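Local coordinates for protein enoyl-CoA hydratase (Mycobacterium avium, PDB 3OC7) that probably catalyses the reversible addition of water across the double bond of 2-enoyl-CoA thioesters in fatty acid metabolism, at residues H63-C69 / A114-R120; I132-P137 / I189-E194; K162-A167 / E185-I189. All coordinates share one frame; numbering follows the deposited sequence.

Interactions 1 and 2 join through one sheet of the crotonase fold: along strands 111-115 and 132-135 and the residue that follows the latter, Ile115 N donates to Val134 O at 3.0 Å and Ile115 O accepts from Gly136 N at 2.9 Å. Their centres lie about 12 Å apart. Interaction 3 is nested within the chain loop that interaction 2 closes and shares Ile189 with it, its centre about 14 Å from that of interaction 2 and 20 Å from that of interaction 1. Interaction 1 probably lies nearest to catalysis, since in crotonase relatives the chain just beyond such paired strands supplies the oxyanion hole. Interactions 2 and 3 both reach the second subunit of the trimer.

Interaction 1: residues H63-C69 / A114-R120; sequences HTGGTFC and AIDGHVR
Phe68 packs against Ile115 and Val119 where the 63-69 chain turns a corner between the two sheets of the crotonase fold. Ile115 CG1 lies over one face of the Phe68 ring, offset toward its rim, 4.1 Å from CD2. With CG anti to the backbone N (chi1 172°), the ring runs alongside Val119, whose CG2 is 4.0 Å from Phe68 CB. The parallel pairing of Thr67 with His118 and Cys69 with Val119 slips by one residue, a beta bulge at Phe68. His118 O accepts from Phe68 N at 2.9 Å, although the hydrogen bond is bent, 130° at the hydrogen, and Arg120 N donates nearly straight to Cys69 O.

His118 also spans the join. His118 N donates to Gly66 O at 3.2 Å, and its imidazole presents an edge to Thr67 OG1 while its ND1 is hydrogen-bonded to Ser140.

His63 braces the corner from the other sheet. His63 NE2 accepts a hydrogen bond from Asp116 N at 3.0 Å, exactly in the ring plane and almost straight (168°), whereas ND1 donates to Thr64 O from above that carbonyl plane. Two bonds therefore fix the ring's rotation, consistent with the proton on ND1, and Phe68 CA sits over its centre. Nearby, a water accepts from His63 N at 3.1 Å and donates to Ala114 O at 2.8 Å.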
ATOM      1  N   HIS A  63      23.427  13.896   9.623  1.00 10.67           N
ATOM      2  CA  HIS A  63      24.439  13.166  10.440  1.00 11.05           C
ATOM      3  C   HIS A  63      25.877  13.479  10.004  1.00 12.20           C
ATOM      4  O   HIS A  63      26.107  13.860   8.840  1.00 12.84           O
ATOM      5  CB  HIS A  63      24.206  11.631  10.436  1.00 11.44           C
ATOM      6  CG  HIS A  63      24.503  10.966   9.120  1.00 10.84           C
ATOM      7  ND1 HIS A  63      25.670  10.269   8.868  1.00 10.85           N
ATOM      8  CD2 HIS A  63      23.762  10.869   7.986  1.00 11.28           C
ATOM      9  CE1 HIS A  63      25.638   9.786   7.636  1.00 11.73           C
ATOM     10  NE2 HIS A  63      24.494  10.145   7.075  1.00 12.58           N
ATOM     11  N   THR A  64      26.814  13.347  10.956  1.00 11.81           N
ATOM     12  CA  THR A  64      28.253  13.256  10.643  1.00 12.84           C
ATOM     13  C   THR A  64      28.652  11.778  10.552  1.00 13.18           C
ATOM     14  O   THR A  64      27.904  10.890  10.983  1.00 12.58           O
ATOM     15  CB  THR A  64      29.153  13.998  11.692  1.00 12.59           C
ATOM     16  OG1 THR A  64      29.016  13.388  12.979  1.00 13.52           O
ATOM     17  CG2 THR A  64      28.820  15.487  11.775  1.00 15.43           C
ATOM     18  N   GLY A  65      29.831  11.519   9.989  1.00 14.51           N
ATOM     19  CA  GLY A  65      30.379  10.156   9.889  1.00 14.31           C
ATOM     20  C   GLY A  65      29.764   9.214   8.848  1.00 14.83           C
ATOM     21  O   GLY A  65      28.849   9.597   8.124  1.00 15.20           O
ATOM     22  N   GLY A  66      30.264   7.976   8.797  1.00 14.57           N
ATOM     23  CA  GLY A  66      29.854   6.980   7.798  1.00 15.13           C
ATOM     24  C   GLY A  66      28.618   6.155   8.137  1.00 14.48           C
ATOM     25  O   GLY A  66      28.179   5.335   7.315  1.00 14.28           O
ATOM     26  N   THR A  67      28.078   6.355   9.345  1.00 13.97           N
ATOM     27  CA  THR A  67      26.859   5.673   9.825  1.00 13.91           C
ATOM     28  C   THR A  67      25.804   6.732  10.219  1.00 13.39           C
ATOM     29  O   THR A  67      26.074   7.641  11.034  1.00 12.88           O
ATOM     30  CB  THR A  67      27.184   4.708  11.028  1.00 14.07           C
ATOM     31  OG1 THR A  67      28.037   3.648  10.588  1.00 16.60           O
ATOM     32  CG2 THR A  67      25.911   4.094  11.663  1.00 14.12           C
ATOM     33  N   PHE A  68      24.597   6.620   9.644  1.00 12.78           N
ATOM     34  CA  PHE A  68      23.452   7.472  10.054  1.00 12.73           C
ATOM     35  C   PHE A  68      23.070   7.192  11.515  1.00 13.49           C
ATOM     36  O   PHE A  68      23.073   8.125  12.354  1.00 13.12           O
ATOM     37  CB  PHE A  68      22.239   7.299   9.092  1.00 12.86           C
ATOM     38  CG  PHE A  68      20.954   7.999   9.560  1.00 11.74           C
ATOM     39  CD1 PHE A  68      19.924   7.261  10.160  1.00 13.15           C
ATOM     40  CD2 PHE A  68      20.775   9.381   9.404  1.00 14.52           C
ATOM     41  CE1 PHE A  68      18.743   7.872  10.599  1.00 15.10           C
ATOM     42  CE2 PHE A  68      19.574  10.014   9.835  1.00 14.66           C
ATOM     43  CZ  PHE A  68      18.561   9.239  10.445  1.00 14.59           C
ATOM     44  N   CYS A  69      22.774   5.917  11.809  1.00 13.44           N
ATOM     45  CA  CYS A  69      22.423   5.418  13.159  1.00 14.62           C
ATOM     46  C   CYS A  69      22.370   3.888  13.162  1.00 15.78           C
ATOM     47  O   CYS A  69      21.656   3.292  12.364  1.00 15.70           O
ATOM     48  CB  CYS A  69      21.067   5.983  13.639  1.00 13.91           C
ATOM     49  SG  CYS A  69      20.487   5.409  15.293  1.00 16.40           S
ATOM     50  N   ALA A 114      18.172  13.282   5.919  1.00  8.81           N
ATOM     51  CA  ALA A 114      19.281  13.359   4.945  1.00  9.37           C
ATOM     52  C   ALA A 114      20.334  12.279   5.279  1.00  9.79           C
ATOM     53  O   ALA A 114      21.159  12.469   6.189  1.00 11.00           O
ATOM     54  CB  ALA A 114      19.904  14.791   4.923  1.00 10.16           C
ATOM     55  N   ILE A 115      20.268  11.147   4.559  1.00  9.40           N
ATOM     56  CA  ILE A 115      21.040   9.924   4.860  1.00  9.95           C
ATOM     57  C   ILE A 115      22.171   9.734   3.826  1.00  9.98           C
ATOM     58  O   ILE A 115      21.904   9.731   2.636  1.00  9.64           O
ATOM     59  CB  ILE A 115      20.101   8.651   4.828  1.00  9.55           C
ATOM     60  CG1 ILE A 115      18.874   8.807   5.764  1.00  9.24           C
ATOM     61  CG2 ILE A 115      20.874   7.347   5.093  1.00  9.77           C
ATOM     62  CD1 ILE A 115      17.620   7.974   5.327  1.00 11.54           C
ATOM     63  N   ASP A 116      23.427   9.559   4.282  1.00 10.10           N
ATOM     64  CA  ASP A 116      24.513   9.067   3.367  1.00 12.19           C
ATOM     65  C   ASP A 116      25.477   8.137   4.130  1.00 12.49           C
ATOM     66  O   ASP A 116      26.670   8.459   4.352  1.00 13.48           O
ATOM     67  CB  ASP A 116      25.256  10.221   2.645  1.00 12.37           C
ATOM     68  CG  ASP A 116      25.982   9.763   1.376  1.00 16.23           C
ATOM     69  OD1 ASP A 116      25.624   8.707   0.792  1.00 16.14           O
ATOM     70  OD2 ASP A 116      26.943  10.464   0.959  1.00 22.91           O
ATOM     71  N   GLY A 117      24.959   6.981   4.534  1.00 12.29           N
ATOM     72  CA  GLY A 117      25.690   6.038   5.402  1.00 13.27           C
ATOM     73  C   GLY A 117      24.831   4.857   5.831  1.00 12.44           C
ATOM     74  O   GLY A 117      23.689   4.717   5.369  1.00 13.04           O
ATOM     75  N   HIS A 118      25.363   4.023   6.728  1.00 13.05           N
ATOM     76  CA  HIS A 118      24.703   2.786   7.157  1.00 12.93           C
ATOM     77  C   HIS A 118      23.531   3.035   8.125  1.00 12.43           C
ATOM     78  O   HIS A 118      23.592   3.930   8.991  1.00 12.17           O
ATOM     79  CB  HIS A 118      25.733   1.806   7.762  1.00 13.70           C
ATOM     80  CG  HIS A 118      26.932   1.566   6.885  1.00 14.21           C
ATOM     81  ND1 HIS A 118      26.846   0.984   5.636  1.00 17.28           N
ATOM     82  CD2 HIS A 118      28.250   1.817   7.093  1.00 16.41           C
ATOM     83  CE1 HIS A 118      28.058   0.898   5.109  1.00 16.68           C
ATOM     84  NE2 HIS A 118      28.924   1.400   5.972  1.00 17.79           N
ATOM     85  N   VAL A 119      22.457   2.256   7.939  1.00 12.50           N
ATOM     86  CA  VAL A 119      21.264   2.264   8.807  1.00 11.91           C
ATOM     87  C   VAL A 119      20.985   0.826   9.339  1.00 11.73           C
ATOM     88  O   VAL A 119      20.828  -0.115   8.546  1.00 12.07           O
ATOM     89  CB  VAL A 119      20.013   2.786   8.033  1.00 11.50           C
ATOM     90  CG1 VAL A 119      18.705   2.724   8.899  1.00 11.16           C
ATOM     91  CG2 VAL A 119      20.246   4.201   7.467  1.00 10.96           C
ATOM     92  N   ARG A 120      20.952   0.664  10.667  1.00 12.71           N
ATOM     93  CA  ARG A 120      20.661  -0.649  11.295  1.00 13.62           C
ATOM     94  C   ARG A 120      19.739  -0.474  12.528  1.00 13.23           C
ATOM     95  O   ARG A 120      19.725   0.585  13.160  1.00 13.35           O
ATOM     96  CB  ARG A 120      21.949  -1.394  11.722  1.00 13.90           C
ATOM     97  CG  ARG A 120      23.023  -1.656  10.655  1.00 15.30           C
ATOM     98  CD  ARG A 120      22.604  -2.751   9.653  1.00 17.37           C
ATOM     99  NE  ARG A 120      23.668  -3.092   8.708  1.00 18.36           N
ATOM    100  CZ  ARG A 120      23.947  -2.414   7.595  1.00 18.61           C
ATOM    101  NH1 ARG A 120      23.243  -1.336   7.262  1.00 17.86           N
ATOM    102  NH2 ARG A 120      24.951  -2.806   6.820  1.00 20.29           N
TER
HETATM  103  O   HOH W   1      23.403  14.103   6.513  1.00 11.98           O

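Interaction 2: residues I132-P137 / I189-E194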
ATOM      1  N   ILE A 132       9.505  12.856   4.951  1.00  8.10           N
ATOM      2  CA  ILE A 132      10.250  12.690   3.676  1.00  8.29           C
ATOM      3  C   ILE A 132      11.657  12.177   4.030  1.00  7.78           C
ATOM      4  O   ILE A 132      12.193  12.560   5.080  1.00  8.72           O
ATOM      5  CB  ILE A 132      10.329  14.044   2.882  1.00  8.26           C
ATOM      6  CG1 ILE A 132       8.916  14.582   2.568  1.00  9.19           C
ATOM      7  CG2 ILE A 132      11.171  13.893   1.592  1.00  9.41           C
ATOM      8  CD1 ILE A 132       8.858  16.041   2.001  1.00 10.76           C
ATOM      9  N   ALA A 133      12.224  11.272   3.210  1.00  7.56           N
ATOM     10  CA  ALA A 133      13.598  10.765   3.432  1.00  7.92           C
ATOM     11  C   ALA A 133      14.358  10.613   2.098  1.00  8.25           C
ATOM     12  O   ALA A 133      13.825  10.039   1.123  1.00  8.66           O
ATOM     13  CB  ALA A 133      13.582   9.435   4.198  1.00  8.94           C
ATOM     14  N   VAL A 134      15.591  11.130   2.066  1.00  9.05           N
ATOM     15  CA  VAL A 134      16.492  11.056   0.886  1.00  9.10           C
ATOM     16  C   VAL A 134      17.805  10.342   1.258  1.00  9.69           C
ATOM     17  O   VAL A 134      18.378  10.635   2.314  1.00 10.30           O
ATOM     18  CB  VAL A 134      16.799  12.497   0.307  1.00  9.43           C
ATOM     19  CG1 VAL A 134      17.538  12.455  -1.056  1.00 11.55           C
ATOM     20  CG2 VAL A 134      15.510  13.324   0.206  1.00 10.73           C
ATOM     21  N   ALA A 135      18.260   9.410   0.410  1.00 10.19           N
ATOM     22  CA  ALA A 135      19.538   8.707   0.667  1.00 10.26           C
ATOM     23  C   ALA A 135      20.522   8.713  -0.513  1.00 10.81           C
ATOM     24  O   ALA A 135      20.127   8.503  -1.679  1.00 11.16           O
ATOM     25  CB  ALA A 135      19.292   7.262   1.111  1.00 10.57           C
ATOM     26  N   GLY A 136      21.800   8.937  -0.188  1.00 11.14           N
ATOM     27  CA  GLY A 136      22.887   9.020  -1.183  1.00 12.62           C
ATOM     28  C   GLY A 136      23.656   7.713  -1.395  1.00 12.95           C
ATOM     29  O   GLY A 136      23.301   6.672  -0.797  1.00 12.31           O
ATOM     30  N   PRO A 137      24.730   7.750  -2.236  1.00 13.29           N
ATOM     31  CA  PRO A 137      25.401   6.528  -2.743  1.00 13.43           C
ATOM     32  C   PRO A 137      26.236   5.698  -1.742  1.00 14.47           C
ATOM     33  O   PRO A 137      26.607   4.568  -2.075  1.00 15.78           O
ATOM     34  CB  PRO A 137      26.275   7.050  -3.909  1.00 14.21           C
ATOM     35  CG  PRO A 137      26.569   8.478  -3.535  1.00 14.31           C
ATOM     36  CD  PRO A 137      25.331   8.978  -2.792  1.00 13.39           C
ATOM     37  N   ILE A 189      12.376   4.766   1.881  1.00  8.32           N
ATOM     38  CA  ILE A 189      12.706   6.202   1.655  1.00  8.76           C
ATOM     39  C   ILE A 189      11.850   6.778   0.534  1.00  8.69           C
ATOM     40  O   ILE A 189      11.200   6.018  -0.213  1.00  9.55           O
ATOM     41  CB  ILE A 189      14.250   6.441   1.369  1.00  8.27           C
ATOM     42  CG1 ILE A 189      14.655   5.813   0.022  1.00  8.61           C
ATOM     43  CG2 ILE A 189      15.116   5.919   2.541  1.00 10.51           C
ATOM     44  CD1 ILE A 189      16.120   6.032  -0.393  1.00  9.92           C
ATOM     45  N   THR A 190      11.848   8.107   0.417  1.00  8.36           N
ATOM     46  CA  THR A 190      11.137   8.825  -0.667  1.00  9.02           C
ATOM     47  C   THR A 190      11.894   8.792  -2.004  1.00  9.24           C
ATOM     48  O   THR A 190      11.277   8.593  -3.077  1.00 10.56           O
ATOM     49  CB  THR A 190      10.851  10.310  -0.266  1.00  9.21           C
ATOM     50  OG1 THR A 190      10.351  10.371   1.087  1.00  9.50           O
ATOM     51  CG2 THR A 190       9.853  10.977  -1.227  1.00 10.58           C
ATOM     52  N   MET A 191      13.207   9.027  -1.949  1.00 10.73           N
ATOM     53  CA  MET A 191      14.037   9.058  -3.163  1.00 11.97           C
ATOM     54  C   MET A 191      15.514   8.776  -2.921  1.00 11.52           C
ATOM     55  O   MET A 191      16.092   9.204  -1.911  1.00 10.72           O
ATOM     56  CB  MET A 191      13.881  10.386  -3.903  1.00 14.76           C
ATOM     57  CG  MET A 191      13.954  11.627  -3.054  1.00 17.79           C
ATOM     58  SD  MET A 191      13.740  13.183  -3.977  1.00 28.72           S
ATOM     59  CE  MET A 191      15.314  13.264  -4.776  1.00 18.90           C
ATOM     60  N   ALA A 192      16.098   8.050  -3.869  1.00 11.74           N
ATOM     61  CA  ALA A 192      17.561   7.908  -3.979  1.00 11.98           C
ATOM     62  C   ALA A 192      18.161   9.072  -4.792  1.00 12.94           C
ATOM     63  O   ALA A 192      17.605   9.460  -5.827  1.00 15.01           O
ATOM     64  CB  ALA A 192      17.906   6.565  -4.641  1.00 12.20           C
ATOM     65  N   ALA A 193      19.292   9.621  -4.341  1.00 13.15           N
ATOM     66  CA  ALA A 193      19.948  10.737  -5.069  1.00 14.03           C
ATOM     67  C   ALA A 193      21.468  10.583  -5.085  1.00 15.28           C
ATOM     68  O   ALA A 193      22.056  10.292  -4.054  1.00 15.39           O
ATOM     69  CB  ALA A 193      19.556  12.089  -4.442  1.00 14.62           C
ATOM     70  N   GLU A 194      22.106  10.785  -6.252  1.00 15.11           N
ATOM     71  CA  GLU A 194      23.582  10.816  -6.336  1.00 16.79           C
ATOM     72  C   GLU A 194      24.193  12.049  -5.637  1.00 16.37           C
ATOM     73  O   GLU A 194      25.245  11.933  -4.993  1.00 16.83           O
ATOM     74  CB  GLU A 194      24.089  10.706  -7.786  1.00 17.29           C
ATOM     75  CG  GLU A 194      25.631  10.475  -7.870  1.00 20.07           C
ATOM     76  CD  GLU A 194      26.160  10.284  -9.284  1.00 23.41           C
ATOM     77  OE1 GLU A 194      25.918  11.151 -10.152  1.00 23.11           O
ATOM     78  OE2 GLU A 194      26.862   9.278  -9.526  1.00 24.25           O
TER
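Ala133 and Thr190 bring together the flat groups of this contact, which are peptide units. Ala133 O takes two donors: Thr190 N approaches Ala133 O in the carbonyl plane, on a lone pair, at 2.9 Å, and Met191 N comes nearly along the C=O axis at 3.3 Å. Ala135 N reaches Met191 O in the carbonyl plane at 3.2 Å, whereas Ala193 N is tilted 31° from the plane of the Ala135 carbonyl it binds. Above and below these peptides lie the two faces of a parallel sheet, one carrying Val134 and Met191, the other Ala135 and Ala192.

Thr190 starts the pairing through its side chain. Thr190 OG1, beside its own backbone N at chi1 -45°, accepts a hydrogen bond from Ala133 N at 3.0 Å, so a side-chain oxygen, where a neighbouring strand would usually offer a carbonyl, receives the N-H near the start of strand 132-135. The same OG1 lies against CG2 of Ile132. Further along, the backbone bonds are supplemented by CA-H...O contacts, among them Gly136 CA to Ala193 O at 3.2 Å.

The side chains differ on the two faces. Val134 and Met191 run alongside each other in the same direction, with Val134 CG2 4.0 Å from Met191 CG, while Val134 CG1 meets Ala193 CB. On the Ala135 face, the extended end of Ile189 brings CD1 to 3.7 Å from Ala135 CB.

Strand 191-192 is the outermost strand of the six-stranded sheet within this chain. Helix 196-208 packs on Val134 and Met191, and helix 180-186 on Ala135, Ile189 and Ala192. Strand 111-115 flanks 132-135 on its other edge, and Arg170 of the second subunit packs on Thr190 and Met191.

Interaction 3: residues K162-A167 / E185-I189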
ATOM      1  N   LYS A 162       4.297   2.167   5.988  1.00  9.10           N
ATOM      2  CA  LYS A 162       4.974   2.779   4.814  1.00  9.30           C
ATOM      3  C   LYS A 162       5.619   1.803   3.786  1.00  8.61           C
ATOM      4  O   LYS A 162       5.739   2.133   2.586  1.00  9.69           O
ATOM      5  CB  LYS A 162       5.968   3.868   5.285  1.00  8.92           C
ATOM      6  CG  LYS A 162       5.339   4.901   6.270  1.00 10.11           C
ATOM      7  CD  LYS A 162       6.225   6.146   6.530  1.00 10.03           C
ATOM      8  CE  LYS A 162       5.576   7.036   7.617  1.00  9.79           C
ATOM      9  NZ  LYS A 162       6.232   8.373   7.793  1.00 10.79           N
ATOM     10  N   LEU A 163       6.046   0.619   4.227  1.00  8.85           N
ATOM     11  CA  LEU A 163       6.659  -0.394   3.325  1.00  9.77           C
ATOM     12  C   LEU A 163       5.561  -1.166   2.596  1.00  9.88           C
ATOM     13  O   LEU A 163       4.497  -1.423   3.179  1.00 10.38           O
ATOM     14  CB  LEU A 163       7.468  -1.413   4.144  1.00 10.55           C
ATOM     15  CG  LEU A 163       8.751  -1.013   4.857  1.00 15.14           C
ATOM     16  CD1 LEU A 163       9.300  -2.171   5.690  1.00 16.99           C
ATOM     17  CD2 LEU A 163       9.758  -0.609   3.837  1.00 16.61           C
ATOM     18  N   SER A 164       5.814  -1.582   1.351  1.00  9.77           N
ATOM     19  CA  SER A 164       4.893  -2.556   0.738  1.00 10.41           C
ATOM     20  C   SER A 164       4.803  -3.857   1.575  1.00  9.83           C
ATOM     21  O   SER A 164       5.795  -4.257   2.235  1.00 10.64           O
ATOM     22  CB  SER A 164       5.289  -2.854  -0.694  1.00 11.06           C
ATOM     23  OG  SER A 164       6.340  -3.800  -0.748  1.00 14.83           O
ATOM     24  N   ALA A 165       3.637  -4.511   1.560  1.00  9.53           N
ATOM     25  CA  ALA A 165       3.447  -5.763   2.311  1.00  9.18           C
ATOM     26  C   ALA A 165       4.481  -6.863   1.967  1.00  9.41           C
ATOM     27  O   ALA A 165       5.082  -7.499   2.870  1.00 10.44           O
ATOM     28  CB  ALA A 165       2.014  -6.293   2.118  1.00 10.07           C
ATOM     29  N   ARG A 166       4.670  -7.109   0.664  1.00  9.26           N
ATOM     30  CA  ARG A 166       5.641  -8.135   0.220  1.00  9.21           C
ATOM     31  C   ARG A 166       7.083  -7.818   0.659  1.00  9.11           C
ATOM     32  O   ARG A 166       7.836  -8.736   1.051  1.00  9.36           O
ATOM     33  CB  ARG A 166       5.580  -8.369  -1.312  1.00  8.90           C
ATOM     34  CG  ARG A 166       4.272  -9.044  -1.866  1.00 10.17           C
ATOM     35  CD  ARG A 166       3.996 -10.416  -1.207  1.00 10.39           C
ATOM     36  NE  ARG A 166       2.989 -11.257  -1.893  1.00  9.90           N
ATOM     37  CZ  ARG A 166       2.648 -12.496  -1.499  1.00 10.87           C
ATOM     38  NH1 ARG A 166       3.190 -13.020  -0.400  1.00 10.93           N
ATOM     39  NH2 ARG A 166       1.752 -13.192  -2.202  1.00 11.44           N
ATOM     40  N   ALA A 167       7.471  -6.533   0.622  1.00  9.21           N
ATOM     41  CA  ALA A 167       8.834  -6.137   1.046  1.00  9.45           C
ATOM     42  C   ALA A 167       9.074  -6.287   2.560  1.00  9.27           C
ATOM     43  O   ALA A 167      10.164  -6.736   2.974  1.00  9.38           O
ATOM     44  CB  ALA A 167       9.165  -4.713   0.574  1.00 10.34           C
ATOM     45  N   GLU A 185      12.202   1.911  -4.046  1.00 10.17           N
ATOM     46  CA  GLU A 185      11.220   0.971  -4.630  1.00 10.94           C
ATOM     47  C   GLU A 185      10.191   0.426  -3.618  1.00 10.00           C
ATOM     48  O   GLU A 185       8.985   0.319  -3.958  1.00 10.96           O
ATOM     49  CB  GLU A 185      11.926  -0.211  -5.341  1.00 11.30           C
ATOM     50  CG  GLU A 185      12.651   0.136  -6.663  1.00 14.72           C
ATOM     51  CD  GLU A 185      13.622  -0.945  -7.155  1.00 20.50           C
ATOM     52  OE1 GLU A 185      13.591  -2.091  -6.651  1.00 22.53           O
ATOM     53  OE2 GLU A 185      14.434  -0.642  -8.067  1.00 24.20           O
ATOM     54  N   ILE A 186      10.645   0.110  -2.395  1.00 10.32           N
ATOM     55  CA  ILE A 186       9.806  -0.554  -1.374  1.00 10.54           C
ATOM     56  C   ILE A 186       9.073   0.389  -0.386  1.00  9.74           C
ATOM     57  O   ILE A 186       8.230  -0.076   0.413  1.00 10.34           O
ATOM     58  CB  ILE A 186      10.607  -1.642  -0.576  1.00  9.63           C
ATOM     59  CG1 ILE A 186      11.672  -1.018   0.341  1.00  9.54           C
ATOM     60  CG2 ILE A 186      11.233  -2.661  -1.549  1.00 11.16           C
ATOM     61  CD1 ILE A 186      12.364  -2.023   1.307  1.00 12.24           C
ATOM     62  N   GLY A 187       9.405   1.687  -0.406  1.00  9.26           N
ATOM     63  CA  GLY A 187       8.730   2.659   0.474  1.00  8.40           C
ATOM     64  C   GLY A 187       9.508   3.016   1.740  1.00  7.85           C
ATOM     65  O   GLY A 187       9.014   3.818   2.566  1.00  8.46           O
ATOM     66  N   LEU A 188      10.721   2.472   1.918  1.00  8.81           N
ATOM     67  CA  LEU A 188      11.533   2.815   3.117  1.00  9.19           C
ATOM     68  C   LEU A 188      12.023   4.281   3.080  1.00  9.11           C
ATOM     69  O   LEU A 188      12.084   4.950   4.132  1.00  9.16           O
ATOM     70  CB  LEU A 188      12.707   1.843   3.308  1.00  9.49           C
ATOM     71  CG  LEU A 188      13.652   2.125   4.495  1.00 10.21           C
ATOM     72  CD1 LEU A 188      12.913   2.115   5.850  1.00 12.29           C
ATOM     73  CD2 LEU A 188      14.810   1.146   4.534  1.00 12.83           C
ATOM     74  N   ILE A 189      12.376   4.766   1.881  1.00  8.32           N
ATOM     75  CA  ILE A 189      12.706   6.202   1.655  1.00  8.76           C
ATOM     76  C   ILE A 189      11.850   6.778   0.534  1.00  8.69           C
ATOM     77  O   ILE A 189      11.200   6.018  -0.213  1.00  9.55           O
ATOM     78  CB  ILE A 189      14.250   6.441   1.369  1.00  8.27           C
ATOM     79  CG1 ILE A 189      14.655   5.813   0.022  1.00  8.61           C
ATOM     80  CG2 ILE A 189      15.116   5.919   2.541  1.00 10.51           C
ATOM     81  CD1 ILE A 189      16.120   6.032  -0.393  1.00  9.92           C
TER
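Ile186 O, where helix 180-186 runs out, is gripped by two neighbouring groups of 162-167. Ser164 N donates to Ile186 O at 3.0 Å, with an N-H...O angle of 159°, and comes in close to the carbonyl plane. Leu163 CA adds a CA-H...O contact to Ile186 O at 3.3 Å. Gly187, with its positive phi (99°), ends that helix in a Schellman motif, and its CA is the one that comes nearest to that of Leu163 across the two segments.

Ser164 has a second task as the N-cap of helix 165-174: Ser164 OG accepts a hydrogen bond from Ala167 N at 3.3 Å. A chi1 of 81° puts OG between the backbone N and the carbonyl carbon, within reach of that N-H. The backbone N of this one residue therefore reaches across to the end of helix 180-186, while its hydroxyl caps the start of its own helix.

Apolar groups pack around this polar join. Ala167 CB abuts Ile186, with CB and CG2 of the isoleucine both at 3.6 Å. Leu163 works mainly through one methyl: CD2 is 3.9 Å from Ile186 CD1 and equally far from Leu188 CB, so it touches both residues that flank Gly187 in sequence.

Phe178, in the loop between the two helices, packs on Ile186 and Leu188, and Lys162 NZ is hydrogen-bonded to Gly128 O. The corner also belongs to the trimer interface: Arg166 of the second subunit donates to Gly187 O and Leu188 O, and Arg166 of this chain makes the same bonds to the third subunit. Gly187 and Leu188 lead from helix 180-186 into strand 191-192.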